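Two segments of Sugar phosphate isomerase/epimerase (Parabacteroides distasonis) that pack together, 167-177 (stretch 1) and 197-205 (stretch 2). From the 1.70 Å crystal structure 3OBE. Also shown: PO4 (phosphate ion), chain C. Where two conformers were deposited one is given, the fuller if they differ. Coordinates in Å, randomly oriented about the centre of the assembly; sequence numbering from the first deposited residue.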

# COMPACT_ATOMS: atom_id res chain seq x y z
N GLY A 167 7.56 -4.04 -0.83
CA GLY A 167 6.32 -4.67 -1.24
C GLY A 167 5.77 -4.13 -2.56
O GLY A 167 6.20 -3.08 -3.02
N TYR A 168 4.77 -4.83 -3.07
CA TYR A 168 4.11 -4.53 -4.34
C TYR A 168 2.60 -4.44 -4.13
O TYR A 168 2.00 -5.36 -3.57
CB TYR A 168 4.43 -5.58 -5.41
CG TYR A 168 3.80 -5.25 -6.72
CD1 TYR A 168 4.33 -4.24 -7.49
CD2 TYR A 168 2.58 -5.83 -7.12
CE1 TYR A 168 3.75 -3.89 -8.65
CE2 TYR A 168 1.99 -5.46 -8.28
CZ TYR A 168 2.59 -4.50 -9.06
OH TYR A 168 2.05 -4.11 -10.27
N HIS A 169 2.01 -3.34 -4.58
CA HIS A 169 0.58 -3.04 -4.43
C HIS A 169 -0.10 -3.19 -5.76
O HIS A 169 0.27 -2.51 -6.74
CB HIS A 169 0.40 -1.63 -3.88
CG HIS A 169 -1.02 -1.18 -3.85
ND1 HIS A 169 -1.39 0.04 -4.36
CD2 HIS A 169 -2.14 -1.74 -3.33
CE1 HIS A 169 -2.70 0.19 -4.19
NE2 HIS A 169 -3.19 -0.88 -3.58
N ASN A 170 -1.05 -4.10 -5.82
CA ASN A 170 -1.80 -4.39 -7.00
C ASN A 170 -3.00 -3.45 -7.21
O ASN A 170 -3.53 -2.86 -6.26
CB ASN A 170 -2.41 -5.82 -7.00
CG ASN A 170 -3.37 -6.02 -5.88
OD1 ASN A 170 -2.97 -6.17 -4.73
ND2 ASN A 170 -4.66 -6.02 -6.18
N HIS A 171 -3.49 -3.38 -8.45
CA HIS A 171 -4.84 -2.90 -8.74
C HIS A 171 -5.57 -4.09 -9.39
O HIS A 171 -5.50 -5.16 -8.82
CB HIS A 171 -4.79 -1.64 -9.56
CG HIS A 171 -4.12 -0.52 -8.81
ND1 HIS A 171 -2.76 -0.50 -8.57
CD2 HIS A 171 -4.65 0.55 -8.15
CE1 HIS A 171 -2.48 0.57 -7.83
NE2 HIS A 171 -3.60 1.21 -7.55
N SER A 172 -6.22 -3.92 -10.54
CA SER A 172 -7.00 -5.04 -11.11
C SER A 172 -6.28 -5.76 -12.23
O SER A 172 -6.57 -6.92 -12.49
CB SER A 172 -8.37 -4.58 -11.58
OG SER A 172 -9.12 -4.02 -10.53
N ASN A 173 -5.35 -5.07 -12.89
CA ASN A 173 -4.76 -5.63 -14.13
C ASN A 173 -3.80 -6.77 -13.81
O ASN A 173 -3.48 -7.57 -14.71
CB ASN A 173 -4.06 -4.57 -14.94
CG ASN A 173 -5.01 -3.71 -15.72
OD1 ASN A 173 -6.16 -4.10 -16.01
ND2 ASN A 173 -4.51 -2.55 -16.16
N GLU A 174 -3.40 -6.91 -12.56
CA GLU A 174 -2.58 -8.04 -12.13
C GLU A 174 -3.40 -9.33 -12.20
O GLU A 174 -2.84 -10.43 -12.11
CB GLU A 174 -2.02 -7.87 -10.76
CG GLU A 174 -0.98 -6.77 -10.63
CD GLU A 174 -1.45 -5.37 -10.49
OE1 GLU A 174 -2.68 -5.08 -10.52
OE2 GLU A 174 -0.55 -4.48 -10.34
N PHE A 175 -4.71 -9.20 -12.37
CA PHE A 175 -5.57 -10.40 -12.46
C PHE A 175 -5.97 -10.70 -13.87
O PHE A 175 -6.87 -11.53 -14.14
CB PHE A 175 -6.72 -10.29 -11.48
CG PHE A 175 -6.27 -10.10 -10.08
CD1 PHE A 175 -5.56 -11.10 -9.43
CD2 PHE A 175 -6.39 -8.87 -9.47
CE1 PHE A 175 -5.05 -10.89 -8.14
CE2 PHE A 175 -5.92 -8.67 -8.19
CZ PHE A 175 -5.24 -9.68 -7.52
N LYS A 176 -5.29 -10.07 -14.82
CA LYS A 176 -5.26 -10.55 -16.19
C LYS A 176 -4.28 -11.72 -16.24
O LYS A 176 -3.35 -11.77 -15.45
CB LYS A 176 -4.84 -9.45 -17.15
CG LYS A 176 -5.84 -8.26 -17.22
CD LYS A 176 -5.38 -7.11 -18.16
CE LYS A 176 -6.60 -6.29 -18.72
N ARG A 177 -4.53 -12.60 -17.21
CA ARG A 177 -3.65 -13.71 -17.55
C ARG A 177 -2.72 -13.36 -18.70
O ARG A 177 -3.09 -12.64 -19.66
CB ARG A 177 -4.49 -14.94 -17.93
CG ARG A 177 -5.19 -15.59 -16.74
CD ARG A 177 -5.95 -16.83 -17.14
NE ARG A 177 -6.89 -17.23 -16.10
CZ ARG A 177 -6.63 -18.09 -15.13
NH1 ARG A 177 -5.45 -18.66 -15.07
NH2 ARG A 177 -7.57 -18.39 -14.23
N GLY A 197 -3.18 -19.25 -19.77
CA GLY A 197 -2.22 -18.31 -19.22
C GLY A 197 -2.31 -18.26 -17.71
O GLY A 197 -3.09 -18.97 -17.07
N THR A 198 -1.47 -17.41 -17.15
CA THR A 198 -1.30 -17.33 -15.71
C THR A 198 -1.55 -15.93 -15.25
O THR A 198 -1.05 -14.99 -15.85
CB THR A 198 0.14 -17.74 -15.32
OG1 THR A 198 0.50 -18.97 -15.98
CG2 THR A 198 0.30 -17.93 -13.83
N TYR A 199 -2.23 -15.77 -14.12
CA TYR A 199 -2.42 -14.45 -13.57
C TYR A 199 -1.09 -13.75 -13.36
O TYR A 199 -0.13 -14.35 -12.85
CB TYR A 199 -3.13 -14.51 -12.23
CG TYR A 199 -4.54 -14.97 -12.28
CD1 TYR A 199 -5.52 -14.22 -12.94
CD2 TYR A 199 -4.93 -16.09 -11.54
CE1 TYR A 199 -6.82 -14.64 -12.94
CE2 TYR A 199 -6.24 -16.48 -11.50
CZ TYR A 199 -7.17 -15.75 -12.20
OH TYR A 199 -8.47 -16.18 -12.20
N ILE A 200 -1.03 -12.48 -13.72
CA ILE A 200 0.16 -11.69 -13.46
C ILE A 200 0.56 -11.71 -11.97
O ILE A 200 1.74 -11.89 -11.62
CB ILE A 200 0.03 -10.26 -14.02
CG1 ILE A 200 -0.02 -10.31 -15.57
CG2 ILE A 200 1.24 -9.39 -13.57
CD1 ILE A 200 -0.48 -8.96 -16.20
N GLU A 201 -0.40 -11.49 -11.09
CA GLU A 201 -0.13 -11.50 -9.66
C GLU A 201 0.54 -12.82 -9.25
O GLU A 201 1.49 -12.83 -8.45
CB GLU A 201 -1.43 -11.27 -8.86
CG GLU A 201 -1.24 -11.04 -7.37
CD GLU A 201 -0.75 -9.68 -6.93
OE1 GLU A 201 -0.45 -8.81 -7.79
OE2 GLU A 201 -0.64 -9.49 -5.67
N GLU A 202 0.01 -13.94 -9.75
CA GLU A 202 0.57 -15.25 -9.47
C GLU A 202 2.01 -15.37 -9.92
O GLU A 202 2.86 -15.94 -9.22
CB GLU A 202 -0.32 -16.37 -10.07
CG GLU A 202 0.24 -17.75 -9.94
CD GLU A 202 -0.73 -18.83 -10.37
OE1 GLU A 202 -1.90 -18.55 -10.54
OE2 GLU A 202 -0.28 -19.96 -10.56
N LEU A 203 2.32 -14.88 -11.12
CA LEU A 203 3.66 -14.89 -11.60
C LEU A 203 4.60 -14.07 -10.70
O LEU A 203 5.73 -14.50 -10.44
CB LEU A 203 3.72 -14.39 -13.05
CG LEU A 203 3.08 -15.32 -14.05
CD1 LEU A 203 2.88 -14.51 -15.38
CD2 LEU A 203 3.94 -16.61 -14.22
N PHE A 204 4.16 -12.91 -10.23
CA PHE A 204 4.97 -12.10 -9.34
C PHE A 204 5.20 -12.84 -8.02
O PHE A 204 6.34 -12.90 -7.52
CB PHE A 204 4.35 -10.75 -9.01
CG PHE A 204 4.33 -9.75 -10.12
CD1 PHE A 204 5.07 -9.86 -11.28
CD2 PHE A 204 3.52 -8.66 -9.99
CE1 PHE A 204 5.01 -8.87 -12.26
CE2 PHE A 204 3.47 -7.69 -10.93
CZ PHE A 204 4.19 -7.78 -12.09
N LEU A 205 4.17 -13.44 -7.47
CA LEU A 205 4.34 -14.26 -6.27
C LEU A 205 5.34 -15.38 -6.43
O LEU A 205 6.23 -15.59 -5.57
CB LEU A 205 2.97 -14.80 -5.83
CG LEU A 205 2.04 -13.72 -5.24
CD1 LEU A 205 0.56 -14.08 -5.44
CD2 LEU A 205 2.29 -13.49 -3.74
P PO4 C . -2.95 4.07 -5.34
O1 PO4 C . -3.53 5.49 -5.22
O2 PO4 C . -4.05 3.20 -5.86
O3 PO4 C . -2.61 3.69 -3.86
O4 PO4 C . -1.68 4.03 -6.12
O HOH W 1 -0.30 -7.11 -4.46

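The most unusual feature is a buried carboxylate oxygen, Glu-201 OE1, that has no polar partner. Glu-201 OE1 lies 3.7 Å from Asn-170 CB and 3.5 Å from Glu-174 CB, and it sits at the edge of the Tyr-168 ring. Water 1 O lies within hydrogen-bonding distance of both Glu-201 OE2 (2.7 Å) and Asn-170 OD1 (2.8 Å), and so bridges the stretches.

The backbones meet where the second stretch turns from strand into helix. Arg-177 and Tyr-199 form an antiparallel, non-hydrogen-bonded pair. The amides of Ile-200 and Glu-201, in the first turn of the helix, have no carbonyl one turn back within the helix to bond to, and they donate instead to stretch 1. Ile-200 N donates to Lys-176 O at 3.0 Å, and Glu-201 N donates to Glu-174 O at 2.8 Å.

The side chains of Arg-177 and Tyr-199 share one sheet face. The guanidinium lies over the tyrosine ring as a cation-pi pair, with Arg-177 CZ 4.1 Å from the centroid of the Tyr-199 ring. Arg-177 NH1 also donates to Gly-197 O at 3.1 Å.

Phe-204 directs its edge at the face of Tyr-168, with the planes at 80°. Tyr-168 OH donates to Glu-174 OE2 at 2.6 Å, which ties the strand to the 3-10 turn.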